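Local coordinates for alpha-1,2-mannosidase (Bacteroides thetaiotaomicron, PDB 2WW2), which hydrolyses alpha-mannosidic linkages with inversion of configuration, as a calcium-dependent glycoside hydrolase of family 92, at residues P109-V114 with Q121-A126; G130-V135 with K228-T233; E443-T448 with G512-G517; G490-K495 with H521-V526. One frame throughout, in Å; residues are numbered along the deposited sequence.

Contact 1: residues P109-V114 with Q121-A126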
loop_
_atom_site.group_PDB
_atom_site.type_symbol
_atom_site.label_atom_id
_atom_site.label_comp_id
_atom_site.label_asym_id
_atom_site.label_seq_id
_atom_site.Cartn_x
_atom_site.Cartn_y
_atom_site.Cartn_z
ATOM N N PRO A 109 25.609 25.639 16.318
ATOM C CA PRO A 109 25.358 26.826 15.498
ATOM C C PRO A 109 26.487 27.846 15.574
ATOM O O PRO A 109 26.626 28.657 14.661
ATOM C CB PRO A 109 24.093 27.436 16.133
ATOM C CG PRO A 109 23.418 26.271 16.799
ATOM C CD PRO A 109 24.535 25.398 17.300
ATOM N N TYR A 110 27.250 27.834 16.677
ATOM C CA TYR A 110 28.226 28.876 16.957
ATOM C C TYR A 110 29.664 28.405 16.696
ATOM O O TYR A 110 30.598 29.175 16.835
ATOM C CB TYR A 110 28.088 29.355 18.426
ATOM C CG TYR A 110 28.266 28.235 19.416
ATOM C CD1 TYR A 110 29.537 27.882 19.875
ATOM C CD2 TYR A 110 27.172 27.513 19.889
ATOM C CE1 TYR A 110 29.704 26.829 20.778
ATOM C CE2 TYR A 110 27.331 26.467 20.774
ATOM C CZ TYR A 110 28.591 26.133 21.227
ATOM O OH TYR A 110 28.734 25.068 22.112
ATOM N N ASN A 111 29.820 27.135 16.322
ATOM C CA ASN A 111 31.119 26.551 16.051
ATOM C C ASN A 111 30.984 25.134 15.494
ATOM O O ASN A 111 30.274 24.310 16.039
ATOM C CB ASN A 111 31.977 26.483 17.340
ATOM C CG ASN A 111 33.406 26.028 17.063
ATOM O OD1 ASN A 111 34.266 26.836 16.690
ATOM N ND2 ASN A 111 33.670 24.744 17.248
ATOM N N TYR A 112 31.693 24.853 14.411
ATOM C CA TYR A 112 31.839 23.499 13.921
ATOM C C TYR A 112 33.301 23.087 14.064
ATOM O O TYR A 112 34.204 23.801 13.605
ATOM C CB TYR A 112 31.415 23.431 12.449
ATOM C CG TYR A 112 31.589 22.044 11.841
ATOM C CD1 TYR A 112 30.534 21.132 11.814
ATOM C CD2 TYR A 112 32.812 21.649 11.307
ATOM C CE1 TYR A 112 30.693 19.844 11.262
ATOM C CE2 TYR A 112 32.984 20.374 10.739
ATOM C CZ TYR A 112 31.923 19.490 10.717
ATOM O OH TYR A 112 32.104 18.247 10.171
ATOM N N SER A 113 33.538 21.951 14.722
ATOM C CA SER A 113 34.903 21.466 14.936
ATOM C C SER A 113 34.993 20.018 14.421
ATOM O O SER A 113 34.066 19.227 14.606
ATOM C CB SER A 113 35.258 21.530 16.427
ATOM O OG SER A 113 36.545 20.974 16.687
ATOM N N VAL A 114 36.082 19.685 13.741
ATOM C CA VAL A 114 36.295 18.306 13.289
ATOM C C VAL A 114 37.785 17.988 13.354
ATOM O O VAL A 114 38.630 18.872 13.134
ATOM C CB VAL A 114 35.722 18.082 11.872
ATOM C CG1 VAL A 114 36.483 18.941 10.845
ATOM C CG2 VAL A 114 35.759 16.601 11.474
ATOM N N GLN A 121 43.257 19.074 13.221
ATOM C CA GLN A 121 42.011 19.541 13.826
ATOM C C GLN A 121 41.718 20.941 13.338
ATOM O O GLN A 121 42.632 21.745 13.160
ATOM C CB GLN A 121 42.101 19.517 15.359
ATOM C CG GLN A 121 40.806 19.999 16.074
ATOM C CD GLN A 121 40.748 21.504 16.262
ATOM O OE1 GLN A 121 41.775 22.181 16.291
ATOM N NE2 GLN A 121 39.540 22.039 16.400
ATOM N N THR A 122 40.450 21.241 13.103
ATOM C CA THR A 122 40.069 22.602 12.742
ATOM C C THR A 122 38.692 22.931 13.300
ATOM O O THR A 122 37.854 22.040 13.467
ATOM C CB THR A 122 40.122 22.821 11.206
ATOM O OG1 THR A 122 39.871 24.202 10.908
ATOM C CG2 THR A 122 39.104 21.978 10.496
ATOM N N SER A 123 38.479 24.195 13.662
ATOM C CA SER A 123 37.123 24.647 13.935
ATOM C C SER A 123 36.898 26.042 13.371
ATOM O O SER A 123 37.857 26.788 13.080
ATOM C CB SER A 123 36.758 24.559 15.420
ATOM O OG SER A 123 37.263 25.644 16.175
ATOM N N LEU A 124 35.633 26.371 13.165
ATOM C CA LEU A 124 35.278 27.670 12.636
ATOM C C LEU A 124 34.007 28.167 13.309
ATOM O O LEU A 124 33.122 27.384 13.651
ATOM C CB LEU A 124 35.067 27.588 11.118
ATOM C CG LEU A 124 33.982 26.641 10.603
ATOM C CD1 LEU A 124 33.420 27.192 9.332
ATOM C CD2 LEU A 124 34.505 25.229 10.363
ATOM N N SER A 125 33.910 29.482 13.449
ATOM C CA SER A 125 32.749 30.124 14.033
ATOM C C SER A 125 32.434 31.310 13.138
ATOM O O SER A 125 33.340 31.905 12.559
ATOM C CB SER A 125 33.077 30.597 15.461
ATOM O OG SER A 125 33.179 29.469 16.334
ATOM N N ALA A 126 31.157 31.656 13.011
ATOM C CA ALA A 126 30.773 32.706 12.075
ATOM C C ALA A 126 30.256 33.959 12.776
ATOM O O ALA A 126 29.698 33.886 13.871
ATOM C CB ALA A 126 29.709 32.166 11.112
#

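Contact 2: residues G130-V135 with K228-T233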
loop_
_atom_site.group_PDB
_atom_site.type_symbol
_atom_site.label_atom_id
_atom_site.label_comp_id
_atom_site.label_asym_id
_atom_site.label_seq_id
_atom_site.Cartn_x
_atom_site.Cartn_y
_atom_site.Cartn_z
ATOM N N GLY A 130 31.309 37.250 8.415
ATOM C CA GLY A 130 32.654 36.688 8.369
ATOM C C GLY A 130 32.765 35.395 9.153
ATOM O O GLY A 130 31.759 34.889 9.672
ATOM N N ALA A 131 33.988 34.859 9.235
ATOM C CA ALA A 131 34.245 33.636 10.017
ATOM C C ALA A 131 35.677 33.640 10.503
ATOM O O ALA A 131 36.534 34.305 9.919
ATOM C CB ALA A 131 33.994 32.377 9.156
ATOM N N VAL A 132 35.959 32.871 11.543
ATOM C CA VAL A 132 37.339 32.700 11.983
ATOM C C VAL A 132 37.551 31.213 12.191
ATOM O O VAL A 132 36.666 30.559 12.720
ATOM C CB VAL A 132 37.645 33.515 13.267
ATOM C CG1 VAL A 132 39.056 33.228 13.777
ATOM C CG2 VAL A 132 37.483 35.024 13.001
ATOM N N PHE A 133 38.686 30.692 11.707
ATOM C CA PHE A 133 39.070 29.289 11.858
ATOM C C PHE A 133 40.244 29.202 12.839
ATOM O O PHE A 133 41.059 30.134 12.917
ATOM C CB PHE A 133 39.625 28.718 10.537
ATOM C CG PHE A 133 38.599 28.515 9.441
ATOM C CD1 PHE A 133 38.293 27.230 8.984
ATOM C CD2 PHE A 133 37.969 29.602 8.851
ATOM C CE1 PHE A 133 37.361 27.035 7.964
ATOM C CE2 PHE A 133 37.023 29.407 7.825
ATOM C CZ PHE A 133 36.728 28.131 7.381
ATOM N N GLU A 134 40.376 28.067 13.522
ATOM C CA GLU A 134 41.651 27.696 14.124
ATOM C C GLU A 134 42.050 26.418 13.395
ATOM O O GLU A 134 41.184 25.634 13.008
ATOM C CB GLU A 134 41.494 27.406 15.623
ATOM C CG GLU A 134 40.667 26.097 15.853
ATOM C CD GLU A 134 40.392 25.751 17.316
ATOM O OE1 GLU A 134 41.212 26.125 18.199
ATOM O OE2 GLU A 134 39.338 25.092 17.566
ATOM N N VAL A 135 43.343 26.209 13.154
ATOM C CA VAL A 135 43.786 24.936 12.612
ATOM C C VAL A 135 44.952 24.429 13.464
ATOM O O VAL A 135 45.889 25.178 13.718
ATOM C CB VAL A 135 44.267 25.044 11.141
ATOM C CG1 VAL A 135 44.708 23.660 10.651
ATOM C CG2 VAL A 135 43.181 25.656 10.213
ATOM N N LYS A 228 48.661 27.323 16.895
ATOM C CA LYS A 228 47.562 27.068 15.968
ATOM C C LYS A 228 47.520 28.193 14.952
ATOM O O LYS A 228 47.864 29.331 15.273
ATOM C CB LYS A 228 46.223 26.971 16.709
ATOM C CG LYS A 228 46.167 25.807 17.727
ATOM C CD LYS A 228 44.805 25.739 18.421
ATOM C CE LYS A 228 44.598 26.948 19.339
ATOM N NZ LYS A 228 43.342 26.822 20.154
ATOM N N LEU A 229 47.101 27.867 13.733
ATOM C CA LEU A 229 46.899 28.872 12.702
ATOM C C LEU A 229 45.508 29.458 12.894
ATOM O O LEU A 229 44.539 28.710 13.086
ATOM C CB LEU A 229 46.960 28.212 11.316
ATOM C CG LEU A 229 46.755 29.122 10.099
ATOM C CD1 LEU A 229 47.981 30.029 9.894
ATOM C CD2 LEU A 229 46.487 28.282 8.859
ATOM N N THR A 230 45.400 30.782 12.844
ATOM C CA THR A 230 44.096 31.423 12.777
ATOM C C THR A 230 43.867 31.933 11.359
ATOM O O THR A 230 44.785 32.458 10.729
ATOM C CB THR A 230 44.001 32.602 13.758
ATOM O OG1 THR A 230 44.105 32.108 15.096
ATOM C CG2 THR A 230 42.668 33.312 13.607
ATOM N N ILE A 231 42.654 31.742 10.842
ATOM C CA ILE A 231 42.285 32.289 9.536
ATOM C C ILE A 231 41.074 33.159 9.776
ATOM O O ILE A 231 40.092 32.701 10.357
ATOM C CB ILE A 231 41.855 31.195 8.538
ATOM C CG1 ILE A 231 42.876 30.051 8.503
ATOM C CG2 ILE A 231 41.685 31.797 7.105
ATOM C CD1 ILE A 231 42.480 28.888 7.567
ATOM N N ARG A 232 41.139 34.411 9.332
ATOM C CA ARG A 232 40.028 35.345 9.500
ATOM C C ARG A 232 39.533 35.671 8.125
ATOM O O ARG A 232 40.343 35.929 7.243
ATOM C CB ARG A 232 40.492 36.648 10.168
ATOM C CG ARG A 232 41.104 36.428 11.539
ATOM C CD ARG A 232 41.688 37.736 12.147
ATOM N NE ARG A 232 42.398 37.364 13.361
ATOM C CZ ARG A 232 43.719 37.258 13.440
ATOM N NH1 ARG A 232 44.475 37.567 12.395
ATOM N NH2 ARG A 232 44.281 36.855 14.573
ATOM N N THR A 233 38.215 35.680 7.937
ATOM C CA THR A 233 37.669 35.917 6.601
ATOM C C THR A 233 36.326 36.672 6.643
ATOM O O THR A 233 35.574 36.577 7.616
ATOM C CB THR A 233 37.565 34.577 5.817
ATOM O OG1 THR A 233 37.212 34.820 4.454
ATOM C CG2 THR A 233 36.535 33.630 6.438
HETATM O O HOH W 1 41.660 30.982 16.035
#

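Contact 3: residues E443-T448 with G512-G517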
loop_
_atom_site.group_PDB
_atom_site.type_symbol
_atom_site.label_atom_id
_atom_site.label_comp_id
_atom_site.label_asym_id
_atom_site.label_seq_id
_atom_site.Cartn_x
_atom_site.Cartn_y
_atom_site.Cartn_z
ATOM N N GLU A 443 -0.459 22.611 -12.919
ATOM C CA GLU A 443 -0.719 22.793 -11.492
ATOM C C GLU A 443 -1.872 23.763 -11.189
ATOM O O GLU A 443 -1.904 24.413 -10.152
ATOM C CB GLU A 443 0.582 23.205 -10.784
ATOM C CG GLU A 443 1.648 22.125 -10.938
ATOM C CD GLU A 443 3.043 22.560 -10.506
ATOM O OE1 GLU A 443 3.200 23.270 -9.488
ATOM O OE2 GLU A 443 4.002 22.152 -11.191
ATOM N N ALA A 444 -2.847 23.792 -12.089
ATOM C CA ALA A 444 -3.897 24.795 -12.089
ATOM C C ALA A 444 -4.759 24.821 -10.825
ATOM O O ALA A 444 -5.179 25.884 -10.388
ATOM C CB ALA A 444 -4.803 24.598 -13.326
ATOM N N THR A 445 -5.068 23.655 -10.273
ATOM C CA THR A 445 -5.979 23.624 -9.146
ATOM C C THR A 445 -5.260 24.120 -7.890
ATOM O O THR A 445 -5.805 24.933 -7.128
ATOM C CB THR A 445 -6.571 22.219 -8.949
ATOM O OG1 THR A 445 -7.445 21.927 -10.051
ATOM C CG2 THR A 445 -7.372 22.169 -7.660
ATOM N N ALA A 446 -4.032 23.639 -7.682
ATOM C CA ALA A 446 -3.230 24.131 -6.552
ATOM C C ALA A 446 -3.050 25.654 -6.687
ATOM O O ALA A 446 -3.168 26.385 -5.697
ATOM C CB ALA A 446 -1.889 23.410 -6.481
ATOM N N LYS A 447 -2.803 26.144 -7.907
ATOM C CA LYS A 447 -2.696 27.591 -8.102
ATOM C C LYS A 447 -3.992 28.328 -7.746
ATOM O O LYS A 447 -3.959 29.342 -7.040
ATOM C CB LYS A 447 -2.258 27.936 -9.534
ATOM C CG LYS A 447 -0.775 27.593 -9.797
ATOM C CD LYS A 447 -0.424 27.625 -11.298
ATOM C CE LYS A 447 1.102 27.447 -11.491
ATOM N NZ LYS A 447 1.518 27.271 -12.904
ATOM N N THR A 448 -5.125 27.830 -8.246
ATOM C CA THR A 448 -6.409 28.455 -7.953
ATOM C C THR A 448 -6.596 28.575 -6.438
ATOM O O THR A 448 -7.029 29.619 -5.923
ATOM C CB THR A 448 -7.576 27.613 -8.524
ATOM O OG1 THR A 448 -7.428 27.479 -9.940
ATOM C CG2 THR A 448 -8.918 28.280 -8.241
ATOM N N GLY A 512 -0.254 16.794 -12.334
ATOM C CA GLY A 512 -1.293 17.372 -13.174
ATOM C C GLY A 512 -1.700 18.741 -12.648
ATOM O O GLY A 512 -0.876 19.660 -12.576
ATOM N N PRO A 513 -2.971 18.886 -12.260
ATOM C CA PRO A 513 -3.483 20.151 -11.718
ATOM C C PRO A 513 -3.032 20.396 -10.277
ATOM O O PRO A 513 -3.310 21.463 -9.719
ATOM C CB PRO A 513 -4.993 19.933 -11.721
ATOM C CG PRO A 513 -5.129 18.444 -11.475
ATOM C CD PRO A 513 -4.021 17.849 -12.328
ATOM N N PHE A 514 -2.353 19.416 -9.679
ATOM C CA PHE A 514 -1.885 19.570 -8.314
ATOM C C PHE A 514 -0.380 19.724 -8.254
ATOM O O PHE A 514 0.327 19.355 -9.190
ATOM C CB PHE A 514 -2.347 18.407 -7.427
ATOM C CG PHE A 514 -3.837 18.283 -7.332
ATOM C CD1 PHE A 514 -4.583 19.209 -6.611
ATOM C CD2 PHE A 514 -4.504 17.263 -7.997
ATOM C CE1 PHE A 514 -5.981 19.106 -6.550
ATOM C CE2 PHE A 514 -5.904 17.158 -7.927
ATOM C CZ PHE A 514 -6.628 18.072 -7.208
ATOM N N THR A 515 0.084 20.261 -7.127
ATOM C CA THR A 515 1.480 20.566 -6.864
ATOM C C THR A 515 1.921 19.764 -5.651
ATOM O O THR A 515 1.377 19.938 -4.576
ATOM C CB THR A 515 1.609 22.077 -6.504
ATOM O OG1 THR A 515 1.434 22.872 -7.678
ATOM C CG2 THR A 515 2.941 22.402 -5.880
ATOM N N GLU A 516 2.883 18.865 -5.821
ATOM C CA GLU A 516 3.470 18.181 -4.663
ATOM C C GLU A 516 2.446 17.430 -3.815
ATOM O O GLU A 516 2.586 17.337 -2.599
ATOM C CB GLU A 516 4.172 19.207 -3.778
ATOM C CG GLU A 516 5.303 19.915 -4.495
ATOM C CD GLU A 516 6.598 19.197 -4.302
ATOM O OE1 GLU A 516 7.163 19.325 -3.193
ATOM O OE2 GLU A 516 7.034 18.502 -5.248
ATOM N N GLY A 517 1.413 16.893 -4.447
ATOM C CA GLY A 517 0.311 16.356 -3.676
ATOM C C GLY A 517 -0.797 15.952 -4.613
ATOM O O GLY A 517 -0.639 16.018 -5.841
#

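Contact 4: residues G490-K495 with H521-V526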
loop_
_atom_site.group_PDB
_atom_site.type_symbol
_atom_site.label_atom_id
_atom_site.label_comp_id
_atom_site.label_asym_id
_atom_site.label_seq_id
_atom_site.Cartn_x
_atom_site.Cartn_y
_atom_site.Cartn_z
ATOM N N GLY A 490 -16.779 14.877 -3.949
ATOM C CA GLY A 490 -16.488 15.396 -2.612
ATOM C C GLY A 490 -15.033 15.789 -2.398
ATOM O O GLY A 490 -14.530 15.786 -1.263
ATOM N N PHE A 491 -14.357 16.137 -3.491
ATOM C CA PHE A 491 -12.958 16.560 -3.448
ATOM C C PHE A 491 -12.695 17.682 -4.450
ATOM O O PHE A 491 -13.448 17.854 -5.410
ATOM C CB PHE A 491 -12.061 15.397 -3.852
ATOM C CG PHE A 491 -11.844 14.381 -2.773
ATOM C CD1 PHE A 491 -10.836 14.555 -1.836
ATOM C CD2 PHE A 491 -12.603 13.220 -2.728
ATOM C CE1 PHE A 491 -10.608 13.604 -0.856
ATOM C CE2 PHE A 491 -12.373 12.259 -1.752
ATOM C CZ PHE A 491 -11.375 12.451 -0.813
ATOM N N MET A 492 -11.595 18.410 -4.264
ATOM C CA MET A 492 -11.160 19.370 -5.271
ATOM C C MET A 492 -10.686 18.594 -6.502
ATOM O O MET A 492 -10.083 17.520 -6.373
ATOM C CB MET A 492 -10.022 20.245 -4.719
ATOM C CG MET A 492 -10.472 21.194 -3.598
ATOM S SD MET A 492 -11.669 22.421 -4.181
ATOM C CE MET A 492 -12.066 23.224 -2.614
ATOM N N TRP A 493 -10.974 19.122 -7.688
ATOM C CA TRP A 493 -10.522 18.480 -8.932
ATOM C C TRP A 493 -10.138 19.604 -9.886
ATOM O O TRP A 493 -9.693 20.662 -9.432
ATOM C CB TRP A 493 -11.632 17.578 -9.493
ATOM C CG TRP A 493 -11.246 16.586 -10.546
ATOM C CD1 TRP A 493 -11.900 16.367 -11.723
ATOM C CD2 TRP A 493 -10.163 15.640 -10.507
ATOM N NE1 TRP A 493 -11.288 15.357 -12.425
ATOM C CE2 TRP A 493 -10.215 14.899 -11.706
ATOM C CE3 TRP A 493 -9.138 15.362 -9.583
ATOM C CZ2 TRP A 493 -9.292 13.889 -12.010
ATOM C CZ3 TRP A 493 -8.219 14.351 -9.890
ATOM C CH2 TRP A 493 -8.306 13.632 -11.091
ATOM N N THR A 494 -10.311 19.395 -11.190
ATOM C CA THR A 494 -9.863 20.384 -12.160
ATOM C C THR A 494 -10.815 20.421 -13.352
ATOM O O THR A 494 -11.479 19.419 -13.651
ATOM C CB THR A 494 -8.438 20.089 -12.656
ATOM O OG1 THR A 494 -8.016 21.126 -13.548
ATOM C CG2 THR A 494 -8.388 18.739 -13.399
ATOM N N LYS A 495 -10.878 21.572 -14.022
ATOM C CA LYS A 495 -11.663 21.727 -15.252
ATOM C C LYS A 495 -10.784 22.347 -16.329
ATOM O O LYS A 495 -9.847 23.075 -16.010
ATOM C CB LYS A 495 -12.846 22.683 -15.034
ATOM C CG LYS A 495 -13.924 22.230 -14.070
ATOM C CD LYS A 495 -14.826 23.424 -13.737
ATOM C CE LYS A 495 -16.016 23.022 -12.900
ATOM N NZ LYS A 495 -16.641 24.225 -12.234
ATOM N N HIS A 521 -4.781 15.912 -0.430
ATOM C CA HIS A 521 -4.140 16.978 0.350
ATOM C C HIS A 521 -4.736 18.344 0.053
ATOM O O HIS A 521 -5.047 19.093 0.971
ATOM C CB HIS A 521 -2.626 17.042 0.085
ATOM C CG HIS A 521 -1.975 15.702 -0.006
ATOM N ND1 HIS A 521 -1.685 14.941 1.106
ATOM C CD2 HIS A 521 -1.577 14.977 -1.079
ATOM C CE1 HIS A 521 -1.128 13.804 0.721
ATOM N NE2 HIS A 521 -1.044 13.806 -0.599
ATOM N N TRP A 522 -4.859 18.669 -1.231
ATOM C CA TRP A 522 -5.218 20.026 -1.675
ATOM C C TRP A 522 -6.657 20.432 -1.345
ATOM O O TRP A 522 -6.983 21.627 -1.269
ATOM C CB TRP A 522 -4.880 20.209 -3.168
ATOM C CG TRP A 522 -3.417 20.485 -3.338
ATOM C CD1 TRP A 522 -2.428 19.573 -3.615
ATOM C CD2 TRP A 522 -2.766 21.750 -3.169
ATOM N NE1 TRP A 522 -1.199 20.209 -3.652
ATOM C CE2 TRP A 522 -1.384 21.542 -3.370
ATOM C CE3 TRP A 522 -3.225 23.049 -2.854
ATOM C CZ2 TRP A 522 -0.448 22.586 -3.278
ATOM C CZ3 TRP A 522 -2.304 24.072 -2.771
ATOM C CH2 TRP A 522 -0.926 23.840 -2.984
ATOM N N THR A 523 -7.512 19.443 -1.109
ATOM C CA THR A 523 -8.897 19.728 -0.729
ATOM C C THR A 523 -8.972 20.521 0.587
ATOM O O THR A 523 -9.925 21.257 0.814
ATOM C CB THR A 523 -9.733 18.432 -0.675
ATOM O OG1 THR A 523 -9.867 17.925 -2.010
ATOM C CG2 THR A 523 -11.153 18.684 -0.089
ATOM N N TRP A 524 -7.948 20.406 1.428
ATOM C CA TRP A 524 -7.927 21.122 2.713
ATOM C C TRP A 524 -7.383 22.541 2.637
ATOM O O TRP A 524 -7.357 23.261 3.640
ATOM C CB TRP A 524 -7.110 20.321 3.737
ATOM C CG TRP A 524 -7.721 18.969 3.928
ATOM C CD1 TRP A 524 -7.306 17.789 3.361
ATOM C CD2 TRP A 524 -8.895 18.660 4.686
ATOM N NE1 TRP A 524 -8.147 16.769 3.743
ATOM C CE2 TRP A 524 -9.127 17.273 4.552
ATOM C CE3 TRP A 524 -9.764 19.417 5.476
ATOM C CZ2 TRP A 524 -10.187 16.627 5.180
ATOM C CZ3 TRP A 524 -10.832 18.771 6.097
ATOM C CH2 TRP A 524 -11.025 17.384 5.947
ATOM N N SER A 525 -6.928 22.945 1.456
ATOM C CA SER A 525 -6.239 24.229 1.315
ATOM C C SER A 525 -7.225 25.400 1.258
ATOM O O SER A 525 -7.303 26.127 0.251
ATOM C CB SER A 525 -5.323 24.224 0.076
ATOM O OG SER A 525 -4.473 25.354 0.074
ATOM N N VAL A 526 -7.976 25.572 2.346
ATOM C CA VAL A 526 -8.938 26.667 2.452
ATOM C C VAL A 526 -8.844 27.222 3.874
ATOM O O VAL A 526 -9.791 27.154 4.646
ATOM C CB VAL A 526 -10.382 26.186 2.156
ATOM C CG1 VAL A 526 -11.344 27.385 1.983
ATOM C CG2 VAL A 526 -10.401 25.319 0.890
#

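Contact 1: residues P109-V114 with Q121-A126
Tyr110 enters this contact through its backbone: the hydroxyl of Ser125 donates to it, OG to Tyr110 O 2.6 Å, lying in the carbonyl plane on a lone pair. Ser125 OG is anti to its own carbonyl carbon (chi1 -72°), a setting that brings it over to the facing chain. At Asn111 the backbone takes over, its CA lying 3.2 Å from Leu124 O in a CA-H...O contact. Tyr112 and Leu124 then make a hydrogen-bonded antiparallel pair, with Tyr112 N to Leu124 O and Leu124 N to Tyr112 O both 3.0 Å. Their side chains cross obliquely on one face, Leu124 CD2 meeting Tyr112 CD2 at 4.1 Å, and Phe64 of strand 60-67 packs against both. The phenol oxygen of Tyr112 is bonded to Glu105, a residue of a sodium site, so Tyr112 may help to position that ligand, though its side chain stays about 8 Å from the ion. Ser113 faces Ser123 on the other side of the sheet as a non-hydrogen-bonded pair, their CB atoms 3.5 Å apart. Gln121, bent at chi2 (-86°), donates to Ser113, NE2 to OG 3.2 Å, with the hydroxyl in the amide plane; Glu134 of the next strand also binds this NE2 and the hydroxyl of Ser123. Val114 closes the register with Thr122, methyl beside methyl, CG1 to CG2 4.0 Å, while Thr122 OG1 turns to Glu134 O. Strands 111-116 and 121-126 thus form a beta hairpin, joined by a short loop and extended by strand 130-136, within the antiparallel beta architecture of the family 92 N-terminal domain.

Contact 2: residues G130-V135 with K228-T233
Ala131 with Thr233, Phe133 with Ile231 and Val135 with Leu229 are three hydrogen-bonded antiparallel pairs, tying together strand segments whose axes approach to 4.6 Å at 166°. Each pair closes with two backbone bonds; in the Phe133 pair they are uneven, Phe133 N to Ile231 O being 2.8 Å and the return bond longer. One face of the paired strands is largely apolar. Phe133 CB packs on Ile231 CB at 3.9 Å, and the ring turns its edge to Ile231 O and to the methyl of Thr233, while Val135 CG2 touches Ile231 CD1 at 4.2 Å. Ile82 of strand 80-86 covers Phe133 and Ile231. The other face is mixed. Val132 CG1 meets Thr230 CG2 at 3.6 Å, and Thr230 in turn sets that methyl 3.7 Å above one face of the Arg232 guanidinium, offset toward its rim. Arg232 itself is in a salt bridge with Glu187. A water links Thr230 OG1, at 2.9 Å, to Phe133 O. At the end of the pairing Lys228 NZ meets Glu134 OE1 in a salt bridge of 3.0 Å, nearly along the C-O axis. The two side chains run alongside each other, and the chain of Lys228 bends at chi3 (-68°), with NZ alone bonding. The two oxygens of Glu134 serve different neighbours, OE1 the lysine and OE2 strand 121-126. Although 92 residues separate the segments, this is plain antiparallel pairing between sequence-distant strands, as expected of the beta-sandwich architecture of the family 92 N-terminal domain.

Contact 3: residues E443-T448 with G512-G517
Pro513 O sits over the first turn of the helix that starts at Ala444, and here the packing is tight. Ala446 N donates to Pro513 O at 3.1 Å and 167°, nearly in line with the carbonyl, and Thr445 N adds a weak bond to the same oxygen. A loop carbonyl thereby serves amides at the helix start, where the helix itself has no preceding turn to supply acceptors. Around it Thr445 CG2 touches Phe514 CE1 at 3.5 Å, and Ala446 CB lies 3.7 Å from Thr515 CB. The more open side belongs to Glu443, the N-cap residue, and to Gly512, both partly exposed. Glu443 N bonds Gly512 O at 3.0 Å, and the side chain crosses Thr515 at about a right angle. Thr515 OG1, anti to its own carbonyl carbon (chi1 -73°), donates to Glu443 OE1 at 2.6 Å, on the anti side and 29° out of the carboxylate plane. An alanine in place of Glu443 would probably leave the Thr515 hydroxyl without its acceptor and free to turn, since CG and the carboxylate would be gone. Deeper in, Thr445 OG1 is satisfied by Trp493 O. The contact lies where helix 444-465 begins against the loop between strand 491-492 and helix 519-522, with Trp522 of the latter meeting the Phe514 ring and packing on Ala446.

Contact 4: residues G490-K495 with H521-V526
Met492 and Thr523 bring their CA atoms to 5.1 Å where the short, weakly bonded strand about 491-492 passes the type I turn from Trp522 to Ser525. A single, nearly straight hydrogen bond ties the backbone of one segment to a side chain of the other: Met492 N donates to Thr523 OG1 at 2.9 Å and 171°. With OG1 anti to its carbonyl carbon (chi1 -68°), the hydroxyl also bonds Ser519 O, so it has two partners. The segment 521-526 leads from the short helix 519-522 into that turn and, overlapping it, an inverse gamma turn centred on Ser525, within the largely helical catalytic domain of family 92. A valine in place of the threonine would probably leave Met492 N and Ser519 O each without this partner. The Thr523 hydroxyl also lies at the edge of the Phe491 ring, CD1 to OG1 3.5 Å, and Arg546 engages that ring in a cation-pi contact. Beyond the bond, Met492 CG rests on Thr523 CA at 3.6 Å. The methionine bends at chi2 (-64°), which places SD; its CE lies 4.4 Å from Val526 CG2, a light apolar touch, and Leu449 of helix 444-465 packs on the same side chain.

Contacts 1 and 2 share one stretch of antiparallel strands, their centres about 10 Å apart, and polar side chains tie one to the other. Contacts 3 and 4 lie on the far side of the chain's centre, about 43 to 53 Å from the first two between centres. Their own centres are about 9 Å apart, their segments alternate along the chain, and they are bonded to each other, as where Thr515 O meets Trp522 NE1. All four are mainly buried, with partly exposed edges. The strand pairs rely on repeated backbone bonds with charged or polar partners at their ends; contacts 3 and 4 rest on a few individual bonds, among them a loop carbonyl and threonine hydroxyls.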